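Local coordinates for cutinase-like protein (Cryptococcus sp., PDB 2CZQ) that probably hydrolyses carboxylic ester bonds, as expected of a cutinase-family enzyme with the alpha/beta hydrolase fold, at residues P7-I12 against S32-A37; Y44-T49 against T60-R65; Q86-T91 against V111-N116; C125-N130 against L158-Y163; T133-V138 against V167-H172. All coordinates share one frame; numbering follows the deposited sequence.

Contacts 1 to 4 all reach one parallel sheet, whereas contact 5 joins two loops beyond its end. Contacts 1 and 3 are buried and held mainly by apolar side chains against helices, contact 3 lying nearest the centre of the chain. Contact 2, partly buried, relies on a carboxylate; its strand 41-45 lies beside strand 9-14 of contact 1. Contact 4 is backbone pairing of an outermost strand, and its strand 157-160 borders the strand of contact 3. Contact 5 is partly exposed and tied to contact 4 by the Cys-161 to Cys-168 disulfide; its centre is about 29 Å from that of contact 1, across the chain's centre.

Contact 1: P7-I12 against S32-A37; sequences PQYVLI and SQITAA
Tyr-9 and Leu-11 of strand 9-14 reach across to Ile-34 on helix 28-37, inside the beta-alpha-beta unit that the helix forms between strands 9-14 and 41-45 of the alpha/beta hydrolase fold. Helix and strand segments run almost exactly antiparallel (178°) with axes 10.5 Å apart, as expected where a helix returns the chain to the start of a parallel sheet. Two residues apart on the strand, Tyr-9 and Leu-11 face the same side, and the CG2 branch of Ile-34, standing anti to its backbone N, meets both. It lies 3.9 Å from Tyr-9 CE2, obliquely to the ring, and 3.9 Å from Leu-11 CD1. Branched aliphatic chains suit this buried layer because their methyls fill the space between sheet and helix without needing polar partners; Ala-197 of helix 187-200 adds to the packing on Ile-34. Leu-11 CD1 also reaches Thr-35 CG2 at 4.0 Å, while Thr-35 OG1 bonds back to Asn-31 O within the helix, which leaves the methyl to serve the apolar side. Tyrosine fits the start of the strand, where its long ring spans the layer and carries a hydroxyl to the end of the helix. That hydroxyl is hydrogen-bonded to Leu-38 O, and on its way it passes the helix backbone, with Tyr-9 OH 3.3 Å from Thr-35 CA.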
# COMPACT_ATOMS: atom_id res chain seq x y z
N PRO A 7 -12.81 -2.41 -15.50
CA PRO A 7 -12.19 -2.60 -16.82
C PRO A 7 -10.89 -1.82 -17.01
O PRO A 7 -10.08 -2.20 -17.85
CB PRO A 7 -13.28 -2.10 -17.78
CG PRO A 7 -14.55 -2.17 -17.02
CD PRO A 7 -14.17 -1.85 -15.61
N GLN A 8 -10.71 -0.73 -16.26
CA GLN A 8 -9.46 0.02 -16.23
C GLN A 8 -9.09 0.24 -14.78
O GLN A 8 -9.94 0.60 -13.95
CB GLN A 8 -9.61 1.36 -16.94
CG GLN A 8 -8.30 2.13 -17.02
CD GLN A 8 -8.46 3.43 -17.78
OE1 GLN A 8 -9.33 4.24 -17.46
NE2 GLN A 8 -7.62 3.62 -18.78
N TYR A 9 -7.82 0.03 -14.46
CA TYR A 9 -7.36 0.25 -13.10
C TYR A 9 -5.90 0.69 -13.08
O TYR A 9 -5.15 0.45 -14.03
CB TYR A 9 -7.57 -1.00 -12.23
CG TYR A 9 -6.72 -2.16 -12.66
CD1 TYR A 9 -7.17 -3.06 -13.62
CD2 TYR A 9 -5.45 -2.36 -12.11
CE1 TYR A 9 -6.38 -4.13 -14.03
CE2 TYR A 9 -4.66 -3.42 -12.51
CZ TYR A 9 -5.12 -4.30 -13.47
OH TYR A 9 -4.31 -5.33 -13.86
N VAL A 10 -5.52 1.32 -11.98
CA VAL A 10 -4.15 1.77 -11.78
C VAL A 10 -3.67 1.26 -10.44
O VAL A 10 -4.36 1.39 -9.42
CB VAL A 10 -4.04 3.31 -11.81
CG1 VAL A 10 -2.58 3.74 -11.82
CG2 VAL A 10 -4.76 3.88 -13.02
N LEU A 11 -2.47 0.67 -10.46
CA LEU A 11 -1.76 0.26 -9.26
C LEU A 11 -0.79 1.39 -8.96
O LEU A 11 0.25 1.53 -9.60
CB LEU A 11 -1.02 -1.06 -9.50
CG LEU A 11 -1.88 -2.20 -10.08
CD1 LEU A 11 -1.02 -3.42 -10.40
CD2 LEU A 11 -3.02 -2.58 -9.14
N ILE A 12 -1.18 2.25 -8.02
CA ILE A 12 -0.36 3.38 -7.63
C ILE A 12 0.53 2.90 -6.51
O ILE A 12 0.04 2.50 -5.45
CB ILE A 12 -1.25 4.56 -7.14
CG1 ILE A 12 -2.09 5.13 -8.28
CG2 ILE A 12 -0.38 5.65 -6.48
CD1 ILE A 12 -3.12 6.17 -7.85
N SER A 32 3.38 -7.60 -11.56
CA SER A 32 3.47 -8.44 -12.75
C SER A 32 2.33 -9.46 -12.76
O SER A 32 1.75 -9.74 -13.81
CB SER A 32 4.85 -9.09 -12.88
OG SER A 32 5.01 -10.17 -11.98
N GLN A 33 2.00 -10.01 -11.60
CA GLN A 33 0.91 -10.99 -11.50
C GLN A 33 -0.46 -10.36 -11.72
O GLN A 33 -1.30 -10.91 -12.43
CB GLN A 33 0.93 -11.68 -10.14
CG GLN A 33 2.16 -12.51 -9.86
CD GLN A 33 2.02 -13.23 -8.55
OE1 GLN A 33 1.55 -14.38 -8.51
NE2 GLN A 33 2.37 -12.56 -7.46
N ILE A 34 -0.69 -9.20 -11.11
CA ILE A 34 -1.99 -8.53 -11.19
C ILE A 34 -2.26 -8.12 -12.63
O ILE A 34 -3.34 -8.39 -13.17
CB ILE A 34 -2.05 -7.30 -10.26
CG1 ILE A 34 -1.93 -7.71 -8.79
CG2 ILE A 34 -3.35 -6.52 -10.49
CD1 ILE A 34 -1.37 -6.60 -7.91
N THR A 35 -1.29 -7.45 -13.26
CA THR A 35 -1.49 -6.96 -14.62
C THR A 35 -1.59 -8.09 -15.64
O THR A 35 -2.23 -7.93 -16.66
CB THR A 35 -0.43 -5.94 -15.05
OG1 THR A 35 0.89 -6.49 -14.92
CG2 THR A 35 -0.47 -4.69 -14.15
N ALA A 36 -0.97 -9.24 -15.35
CA ALA A 36 -1.12 -10.41 -16.21
C ALA A 36 -2.49 -11.06 -16.03
O ALA A 36 -3.03 -11.65 -16.97
CB ALA A 36 -0.02 -11.43 -15.95
N ALA A 37 -3.06 -10.94 -14.84
CA ALA A 37 -4.35 -11.56 -14.53
C ALA A 37 -5.53 -10.75 -15.05
O ALA A 37 -6.52 -11.32 -15.52
CB ALA A 37 -4.49 -11.78 -13.03

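Contact 2: Y44-T49 against T60-R65; sequences YNTVYT and TADIIR
Asp-62 of helix 57-73 is hydrogen-bonded to Tyr-44 and Val-47 through a single oxygen. OD2 accepts from Tyr-44 OH at 2.6 Å on its syn lone pair and, from above the carboxylate plane, from Val-47 N at 2.8 Å. The second bond is nearly straight, with 175° at the hydrogen. Asp-62 CG stands anti to the backbone N (chi1 -166°), which carries CG toward the 44-49 segment. A short acidic side chain suits this place: it ties down both the tyrosine tip and a backbone N-H left over where the strand ends. On the sheet side, Thr-46 and Ile-63 are buried and pack closely. Thr-46 CG2 slides past Asp-62 CB at 3.9 Å, and Thr-46 OG1 comes 3.6 Å from Ile-63 CG1 while it hydrogen-bonds to Thr-14 on the adjacent strand. Beta-branched threonine thus sets its methyl against the helix and its hydroxyl between helix and sheet.

The outer side is looser. Val-47 is exposed, its CB 3.7 Å from Asp-62 OD2, and a citrate, probably from the crystallisation liquor, lies about 3 Å from the Tyr-44 side chain. Arg-65 adopts two conformations; in one its guanidinium places a face against Tyr-44 OH and forms a salt bridge to Asp-62 OD1, so that pairing is doubtful as a permanent tie. Such an anchored loop belongs to the connection from strand 41-45 through helix 57-73, which passes over strand 9-14 to reach strand 78-84, a crossover of the alpha/beta hydrolase fold.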
# COMPACT_ATOMS: atom_id res chain seq x y z
N TYR A 44 1.52 2.95 -11.76
CA TYR A 44 1.95 4.33 -11.61
C TYR A 44 2.87 4.44 -10.41
O TYR A 44 2.48 4.09 -9.29
CB TYR A 44 0.77 5.30 -11.43
CG TYR A 44 1.26 6.71 -11.26
CD1 TYR A 44 1.77 7.41 -12.34
CD2 TYR A 44 1.27 7.33 -10.01
CE1 TYR A 44 2.26 8.69 -12.20
CE2 TYR A 44 1.76 8.62 -9.85
CZ TYR A 44 2.25 9.29 -10.95
OH TYR A 44 2.74 10.57 -10.86
N ASN A 45 4.08 4.96 -10.64
CA ASN A 45 5.07 5.12 -9.59
C ASN A 45 5.06 6.54 -9.06
O ASN A 45 5.43 7.49 -9.76
CB ASN A 45 6.46 4.77 -10.11
CG ASN A 45 6.48 3.49 -10.92
OD1 ASN A 45 5.94 2.47 -10.50
ND2 ASN A 45 7.13 3.54 -12.08
N THR A 46 4.62 6.70 -7.82
CA THR A 46 4.52 8.02 -7.22
C THR A 46 5.83 8.78 -7.34
O THR A 46 6.91 8.24 -7.06
CB THR A 46 4.16 7.83 -5.76
OG1 THR A 46 2.89 7.17 -5.70
CG2 THR A 46 3.96 9.18 -5.04
N VAL A 47 5.74 10.03 -7.76
CA VAL A 47 6.92 10.86 -7.95
C VAL A 47 7.17 11.70 -6.70
O VAL A 47 6.35 12.54 -6.33
CB VAL A 47 6.79 11.78 -9.18
CG1 VAL A 47 8.03 12.65 -9.33
CG2 VAL A 47 6.58 10.94 -10.44
N TYR A 48 8.29 11.43 -6.05
CA TYR A 48 8.77 12.21 -4.92
C TYR A 48 10.21 11.81 -4.65
O TYR A 48 10.73 10.90 -5.30
CB TYR A 48 7.87 12.06 -3.68
CG TYR A 48 8.04 10.82 -2.82
CD1 TYR A 48 7.97 9.53 -3.35
CD2 TYR A 48 8.21 10.95 -1.44
CE1 TYR A 48 8.11 8.41 -2.53
CE2 TYR A 48 8.35 9.85 -0.61
CZ TYR A 48 8.30 8.59 -1.16
OH TYR A 48 8.43 7.51 -0.32
N THR A 49 10.86 12.49 -3.72
CA THR A 49 12.28 12.27 -3.50
C THR A 49 12.58 10.97 -2.76
O THR A 49 13.67 10.42 -2.92
CB THR A 49 12.92 13.42 -2.72
OG1 THR A 49 12.17 13.66 -1.53
CG2 THR A 49 12.88 14.74 -3.50
N THR A 60 2.51 11.96 -0.94
CA THR A 60 1.08 12.00 -0.67
C THR A 60 0.34 12.81 -1.73
O THR A 60 -0.70 12.39 -2.24
CB THR A 60 0.85 12.59 0.72
OG1 THR A 60 1.39 11.69 1.71
CG2 THR A 60 -0.64 12.76 1.04
N ALA A 61 0.87 13.99 -2.05
CA ALA A 61 0.23 14.86 -3.03
C ALA A 61 0.15 14.20 -4.41
O ALA A 61 -0.86 14.34 -5.10
CB ALA A 61 0.95 16.19 -3.13
N ASP A 62 1.19 13.48 -4.80
CA ASP A 62 1.22 12.88 -6.12
C ASP A 62 0.30 11.65 -6.22
O ASP A 62 -0.28 11.40 -7.27
CB ASP A 62 2.64 12.57 -6.56
CG ASP A 62 2.74 12.27 -8.02
OD1 ASP A 62 2.29 13.12 -8.83
OD2 ASP A 62 3.23 11.20 -8.43
N ILE A 63 0.16 10.90 -5.13
CA ILE A 63 -0.84 9.83 -5.08
C ILE A 63 -2.23 10.40 -5.39
O ILE A 63 -2.96 9.90 -6.24
CB ILE A 63 -0.87 9.16 -3.69
CG1 ILE A 63 0.42 8.38 -3.42
CG2 ILE A 63 -2.09 8.24 -3.54
CD1 ILE A 63 0.60 8.04 -1.94
N ILE A 64 -2.57 11.46 -4.66
CA ILE A 64 -3.89 12.06 -4.78
C ILE A 64 -4.07 12.70 -6.15
O ILE A 64 -5.14 12.59 -6.76
CB ILE A 64 -4.14 13.04 -3.61
CG1 ILE A 64 -4.21 12.26 -2.29
CG2 ILE A 64 -5.42 13.84 -3.86
CD1 ILE A 64 -4.25 13.13 -1.05
N ARG A 65 -3.01 13.34 -6.66
CA ARG A 65 -3.02 13.90 -8.01
C ARG A 65 -3.37 12.83 -9.04
O ARG A 65 -4.23 13.06 -9.91
CB ARG A 65 -1.67 14.55 -8.34
CG ARG A 65 -1.50 14.99 -9.79
CD ARG A 65 -0.07 14.90 -10.29
NE ARG A 65 0.11 13.88 -11.32
CZ ARG A 65 0.25 12.57 -11.10
NH1 ARG A 65 0.20 12.09 -9.87
NH2 ARG A 65 0.41 11.75 -12.12

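Contact 3: Q86-T91 against V111-N116; sequences QGAAAT and VFLIGN
Thr-91 of helix 86-98 packs on Leu-113 and Val-111 of strand 108-114. Its CB lies 3.9 Å from Leu-113 CD2, and there the side chain divides. CG2, anti to the backbone N, carries on to the sheet: it slides past the leucine, then meets Val-111 CG1 tip to tip at 4.0 Å. OG1 turns back instead and donates to Gly-87 O at 2.8 Å, the carbonyl that also accepts from Thr-91 N on the opposite face of its plane. Threonine suits this buried position because the helix itself satisfies its hydroxyl while its methyl joins the apolar layer.

One turn earlier, Ala-88 comes nearest the loop just past the strand, its CA 5.1 Å from Asn-116 CA. At so close an approach a methyl is what fits: the CB lies 3.7 Å from Asn-116 OD1 and 3.9 Å from Ile-114 O. The Asn-116 amide is held by others, OD1 accepting from Asp-118 N and ND2 donating to Asp-159, so the alanine methyl merely rests against it. Gly-115 turns the chain here with positive phi, bringing Asn-116 back over the helix start. The helix and strand segments run at 145° to each other, their axes 7.8 Å apart, an approach that the short residues along this helix permit. Helix 86-98 directly follows the probable nucleophile elbow of alpha/beta hydrolases, whose GxSxG pattern ends at Gly-87.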
# COMPACT_ATOMS: atom_id res chain seq x y z
N GLN A 86 8.66 4.34 3.76
CA GLN A 86 8.24 5.74 3.64
C GLN A 86 6.98 5.87 2.76
O GLN A 86 6.10 6.69 3.04
CB GLN A 86 9.36 6.62 3.09
CG GLN A 86 8.92 8.07 2.99
CD GLN A 86 10.02 9.08 2.71
OE1 GLN A 86 9.73 10.27 2.70
NE2 GLN A 86 11.25 8.64 2.47
N GLY A 87 6.91 5.07 1.71
CA GLY A 87 5.77 5.08 0.81
C GLY A 87 4.48 4.61 1.44
O GLY A 87 3.40 5.05 1.05
N ALA A 88 4.58 3.71 2.42
CA ALA A 88 3.42 3.31 3.20
C ALA A 88 2.90 4.49 4.02
O ALA A 88 1.70 4.74 4.05
CB ALA A 88 3.73 2.11 4.08
N ALA A 89 3.80 5.21 4.69
CA ALA A 89 3.42 6.39 5.45
C ALA A 89 2.77 7.43 4.53
O ALA A 89 1.73 8.00 4.87
CB ALA A 89 4.62 6.97 6.17
N ALA A 90 3.37 7.67 3.37
CA ALA A 90 2.79 8.63 2.42
C ALA A 90 1.38 8.23 2.01
O ALA A 90 0.50 9.08 1.83
CB ALA A 90 3.67 8.77 1.20
N THR A 91 1.15 6.93 1.87
CA THR A 91 -0.16 6.40 1.51
C THR A 91 -1.16 6.58 2.65
O THR A 91 -2.29 7.01 2.43
CB THR A 91 -0.04 4.92 1.12
OG1 THR A 91 0.84 4.79 -0.01
CG2 THR A 91 -1.37 4.37 0.63
N VAL A 111 -6.09 -0.91 -0.38
CA VAL A 111 -4.84 -0.30 0.04
C VAL A 111 -3.97 -1.43 0.59
O VAL A 111 -4.41 -2.20 1.45
CB VAL A 111 -5.07 0.76 1.14
CG1 VAL A 111 -3.75 1.36 1.59
CG2 VAL A 111 -6.01 1.85 0.63
N PHE A 112 -2.75 -1.54 0.06
CA PHE A 112 -1.84 -2.60 0.43
C PHE A 112 -0.53 -1.99 0.88
O PHE A 112 0.16 -1.33 0.11
CB PHE A 112 -1.63 -3.54 -0.76
CG PHE A 112 -0.74 -4.70 -0.45
CD1 PHE A 112 -1.25 -5.86 0.14
CD2 PHE A 112 0.62 -4.64 -0.73
CE1 PHE A 112 -0.41 -6.92 0.44
CE2 PHE A 112 1.46 -5.70 -0.44
CZ PHE A 112 0.94 -6.84 0.14
N LEU A 113 -0.20 -2.21 2.15
CA LEU A 113 0.97 -1.60 2.77
C LEU A 113 1.94 -2.66 3.25
O LEU A 113 1.51 -3.71 3.73
CB LEU A 113 0.55 -0.74 3.97
CG LEU A 113 -0.56 0.29 3.72
CD1 LEU A 113 -1.02 0.91 5.02
CD2 LEU A 113 -0.12 1.36 2.73
N ILE A 114 3.23 -2.39 3.10
CA ILE A 114 4.28 -3.24 3.65
C ILE A 114 5.30 -2.41 4.40
O ILE A 114 5.67 -1.31 3.96
CB ILE A 114 4.99 -4.10 2.56
CG1 ILE A 114 5.25 -3.28 1.29
CG2 ILE A 114 4.17 -5.35 2.25
CD1 ILE A 114 6.20 -3.94 0.31
N GLY A 115 5.75 -2.91 5.54
CA GLY A 115 6.75 -2.21 6.32
C GLY A 115 6.32 -0.80 6.71
O GLY A 115 7.08 0.16 6.56
N ASN A 116 5.10 -0.68 7.22
CA ASN A 116 4.47 0.61 7.45
C ASN A 116 4.94 1.30 8.73
O ASN A 116 4.67 0.80 9.82
CB ASN A 116 2.96 0.37 7.53
CG ASN A 116 2.16 1.64 7.71
OD1 ASN A 116 2.66 2.75 7.52
ND2 ASN A 116 0.89 1.47 8.09

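Contact 4: C125-N130 against L158-Y163; sequences CNVDSN and LDVCAY
Asp-159 OD2 is gripped by a water, which donates to it at 2.7 Å, and by the Asn-116 amide. The same water donates to Asn-126 OD1 at 2.8 Å, bridging two polar side chains that lie side by side on one face of the sheet. Their flat groups are turned 87° apart, and Asn-126 ND2 is engaged by Lys-120 O. With two acceptor oxygens close together, the water supplies the hydrogens neither has.

The backbones pair in parallel. Asp-159 N donates to Cys-125 O at 2.8 Å, Val-127 N to Asp-159 O at 3.0 Å, and Cys-161 N to Val-127 O at 2.9 Å, the last at a C=O...donor angle of 163°. On the other face Val-127 CG2, placed between its backbone N and carbonyl carbon, touches Val-160 CG2 at 3.8 Å and Leu-158 CD2 at 4.0 Å, and both valines touch Met-192 of helix 187-200; valine's branching suits strands.

Beyond the last ladder bond the chains stay side by side. Ser-129 OG rests 3.3 Å from Ala-162 CB, and a second water accepts from Ser-129 N and Tyr-163 N. Asp-128 OD1 accepts from Asn-130 N in an Asx turn, and OD2 is bonded to Thr-134. For the short edge strand 126-127, the chemistry implies that water supplements the ladder: one water bridges side chains beside it, another the backbone beyond it.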
# COMPACT_ATOMS: atom_id res chain seq x y z
N CYS A 125 -6.88 -4.87 9.71
CA CYS A 125 -6.16 -4.93 8.44
C CYS A 125 -4.75 -5.48 8.61
O CYS A 125 -4.09 -5.78 7.62
CB CYS A 125 -6.09 -3.54 7.78
SG CYS A 125 -5.46 -2.22 8.85
N ASN A 126 -4.27 -5.59 9.85
CA ASN A 126 -2.88 -5.95 10.10
C ASN A 126 -2.66 -7.45 10.00
O ASN A 126 -3.27 -8.22 10.76
CB ASN A 126 -2.44 -5.55 11.52
CG ASN A 126 -2.44 -4.04 11.79
OD1 ASN A 126 -2.68 -3.27 10.86
ND2 ASN A 126 -2.20 -3.62 13.02
N VAL A 127 -1.78 -7.86 9.10
CA VAL A 127 -1.35 -9.25 9.01
C VAL A 127 0.17 -9.34 8.93
O VAL A 127 0.85 -8.34 8.64
CB VAL A 127 -1.98 -10.00 7.80
CG1 VAL A 127 -3.50 -10.02 7.89
CG2 VAL A 127 -1.51 -9.40 6.48
N ASP A 128 0.69 -10.53 9.18
CA ASP A 128 2.12 -10.78 9.03
C ASP A 128 2.40 -11.34 7.62
O ASP A 128 1.51 -11.39 6.78
CB ASP A 128 2.64 -11.69 10.15
CG ASP A 128 1.97 -13.04 10.19
OD1 ASP A 128 1.67 -13.61 9.11
OD2 ASP A 128 1.72 -13.61 11.28
N SER A 129 3.65 -11.74 7.36
CA SER A 129 4.04 -12.14 6.01
C SER A 129 3.37 -13.43 5.55
O SER A 129 3.41 -13.75 4.36
CB SER A 129 5.55 -12.28 5.92
OG SER A 129 6.15 -11.04 6.22
N ASN A 130 2.79 -14.17 6.49
CA ASN A 130 2.07 -15.40 6.20
C ASN A 130 0.56 -15.21 6.24
O ASN A 130 -0.20 -16.17 6.12
CB ASN A 130 2.49 -16.50 7.18
CG ASN A 130 3.97 -16.79 7.13
OD1 ASN A 130 4.52 -17.08 6.07
ND2 ASN A 130 4.64 -16.69 8.27
N LEU A 158 -4.92 -3.88 3.68
CA LEU A 158 -4.10 -4.94 4.21
C LEU A 158 -2.77 -4.30 4.56
O LEU A 158 -2.09 -3.77 3.67
CB LEU A 158 -3.89 -6.04 3.18
CG LEU A 158 -4.72 -7.32 3.25
CD1 LEU A 158 -4.16 -8.32 2.25
CD2 LEU A 158 -4.77 -7.93 4.65
N ASP A 159 -2.43 -4.31 5.85
CA ASP A 159 -1.18 -3.75 6.34
C ASP A 159 -0.28 -4.90 6.78
O ASP A 159 -0.47 -5.49 7.85
CB ASP A 159 -1.44 -2.75 7.46
CG ASP A 159 -0.22 -1.93 7.81
OD1 ASP A 159 0.86 -2.19 7.22
OD2 ASP A 159 -0.26 -1.01 8.66
N VAL A 160 0.67 -5.22 5.92
CA VAL A 160 1.51 -6.39 6.07
C VAL A 160 2.81 -6.00 6.75
O VAL A 160 3.57 -5.17 6.25
CB VAL A 160 1.79 -7.05 4.70
CG1 VAL A 160 2.61 -8.32 4.86
CG2 VAL A 160 0.49 -7.32 3.95
N CYS A 161 3.04 -6.59 7.92
CA CYS A 161 4.23 -6.30 8.70
C CYS A 161 4.90 -7.62 9.03
O CYS A 161 4.34 -8.45 9.75
CB CYS A 161 3.87 -5.56 9.99
SG CYS A 161 5.30 -5.17 11.01
N ALA A 162 6.09 -7.82 8.48
CA ALA A 162 6.87 -9.03 8.76
C ALA A 162 7.23 -9.06 10.23
O ALA A 162 7.64 -8.04 10.78
CB ALA A 162 8.13 -9.05 7.90
N TYR A 163 7.10 -10.21 10.86
CA TYR A 163 7.47 -10.34 12.26
C TYR A 163 8.90 -9.86 12.44
O TYR A 163 9.82 -10.32 11.76
CB TYR A 163 7.32 -11.78 12.73
CG TYR A 163 7.54 -11.95 14.21
CD1 TYR A 163 8.83 -12.08 14.74
CD2 TYR A 163 6.46 -11.98 15.09
CE1 TYR A 163 9.03 -12.25 16.11
CE2 TYR A 163 6.65 -12.15 16.45
CZ TYR A 163 7.94 -12.28 16.96
OH TYR A 163 8.16 -12.45 18.31
O HOH W 1 -1.80 -0.57 10.83
O HOH W 2 5.87 -12.40 9.35

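Contact 5: T133-V138 against V167-H172; sequences TTTRNV and VCDTAH
Val-138 wedges its two methyls against the loop 167-172. CG1 lies 3.4 Å from Asp-169 OD1, 3.5 Å from His-172 CE1 and 3.7 Å from Ala-171 CB, while CG2 rests 3.6 Å from Cys-168 O. A compact branched side chain suits a notch lined partly by Asp-169 OD1, already bonded to His-172 N. Nearby, Thr-135 CG2 comes 3.7 Å from Asp-169 OD2, crossing it at about a right angle; its OG1 is hydrogen-bonded to Cys-161 O.

The next shell fixes the carboxylate. Asp-169 CG is anti to its backbone N (chi1 177°), which sets it beside Val-138 CG2, 3.7 Å away. His-172 grips both oxygens: its backbone N donates to OD1, and ND1 donates to OD2 at 2.6 Å, on the syn lone pair and near the ring plane. OD2 also accepts from Gly-164 N. The imidazole is stacked on Tyr-163, with Ala-171 CB over one of its faces.

Farther out, the Cys-161 to Cys-168 disulfide ties this loop to the chain just past strand 157-160, and Cys-168 touches residues of a probable catalytic triad. So short a His-carboxylate bond, with three donors on one aspartate, would favour a charged carboxylate and probably keeps the loop ordered beside Val-138.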
# COMPACT_ATOMS: atom_id res chain seq x y z
N THR A 133 -1.60 -13.31 12.33
CA THR A 133 -1.82 -12.19 13.24
C THR A 133 -0.64 -11.88 14.17
O THR A 133 -0.80 -11.13 15.13
CB THR A 133 -3.08 -12.43 14.09
OG1 THR A 133 -2.96 -13.70 14.74
CG2 THR A 133 -4.32 -12.55 13.21
N THR A 134 0.54 -12.44 13.89
CA THR A 134 1.63 -12.31 14.85
C THR A 134 2.14 -10.88 15.01
O THR A 134 2.79 -10.58 16.01
CB THR A 134 2.82 -13.24 14.54
OG1 THR A 134 3.40 -12.89 13.28
CG2 THR A 134 2.37 -14.70 14.41
N THR A 135 1.85 -10.02 14.04
CA THR A 135 2.19 -8.60 14.15
C THR A 135 0.96 -7.72 14.18
O THR A 135 1.05 -6.52 13.90
CB THR A 135 3.10 -8.16 13.00
OG1 THR A 135 2.45 -8.45 11.76
CG2 THR A 135 4.41 -8.94 12.99
N ARG A 136 -0.20 -8.27 14.52
CA ARG A 136 -1.38 -7.43 14.57
C ARG A 136 -1.29 -6.38 15.67
O ARG A 136 -1.71 -5.23 15.47
CB ARG A 136 -2.66 -8.26 14.74
CG ARG A 136 -3.91 -7.39 14.77
CD ARG A 136 -5.17 -8.09 14.35
NE ARG A 136 -5.09 -8.53 12.96
CZ ARG A 136 -6.03 -9.25 12.36
NH1 ARG A 136 -7.12 -9.62 13.03
NH2 ARG A 136 -5.88 -9.62 11.10
N ASN A 137 -0.74 -6.76 16.82
CA ASN A 137 -0.77 -5.92 18.01
C ASN A 137 0.57 -5.30 18.34
O ASN A 137 1.08 -5.39 19.46
CB ASN A 137 -1.34 -6.69 19.19
CG ASN A 137 -2.65 -7.33 18.83
OD1 ASN A 137 -3.58 -6.65 18.39
ND2 ASN A 137 -2.73 -8.65 18.96
N VAL A 138 1.14 -4.66 17.32
CA VAL A 138 2.39 -3.92 17.45
C VAL A 138 2.25 -2.58 16.74
O VAL A 138 1.42 -2.42 15.84
CB VAL A 138 3.61 -4.71 16.88
CG1 VAL A 138 3.73 -6.08 17.55
CG2 VAL A 138 3.54 -4.87 15.36
N VAL A 167 10.53 -1.35 11.65
CA VAL A 167 9.86 -0.13 11.21
C VAL A 167 8.36 -0.18 11.55
O VAL A 167 7.79 0.82 12.00
CB VAL A 167 10.09 0.12 9.70
CG1 VAL A 167 9.30 1.32 9.22
CG2 VAL A 167 11.58 0.31 9.43
N CYS A 168 7.73 -1.33 11.30
CA CYS A 168 6.30 -1.52 11.58
C CYS A 168 6.02 -2.26 12.89
O CYS A 168 4.90 -2.22 13.38
CB CYS A 168 5.60 -2.20 10.40
SG CYS A 168 6.31 -3.77 9.89
N ASP A 169 7.05 -2.92 13.42
CA ASP A 169 6.94 -3.79 14.59
C ASP A 169 8.05 -3.43 15.58
O ASP A 169 9.13 -4.04 15.59
CB ASP A 169 7.06 -5.26 14.14
CG ASP A 169 7.02 -6.25 15.28
OD1 ASP A 169 6.91 -5.85 16.47
OD2 ASP A 169 7.09 -7.47 15.03
N THR A 170 7.79 -2.43 16.41
CA THR A 170 8.79 -2.02 17.39
C THR A 170 8.81 -2.93 18.61
O THR A 170 9.70 -2.81 19.45
CB THR A 170 8.62 -0.55 17.84
OG1 THR A 170 7.37 -0.39 18.51
CG2 THR A 170 8.59 0.41 16.64
N ALA A 171 7.84 -3.84 18.72
CA ALA A 171 7.86 -4.83 19.79
C ALA A 171 8.95 -5.86 19.55
O ALA A 171 9.81 -6.07 20.42
CB ALA A 171 6.50 -5.49 19.94
N HIS A 172 8.93 -6.48 18.38
CA HIS A 172 9.84 -7.60 18.10
C HIS A 172 11.01 -7.23 17.22
O HIS A 172 11.95 -8.01 17.10
CB HIS A 172 9.10 -8.77 17.44
CG HIS A 172 7.72 -8.99 17.96
ND1 HIS A 172 6.60 -8.81 17.17
CD2 HIS A 172 7.26 -9.39 19.17
CE1 HIS A 172 5.52 -9.08 17.87
NE2 HIS A 172 5.89 -9.44 19.09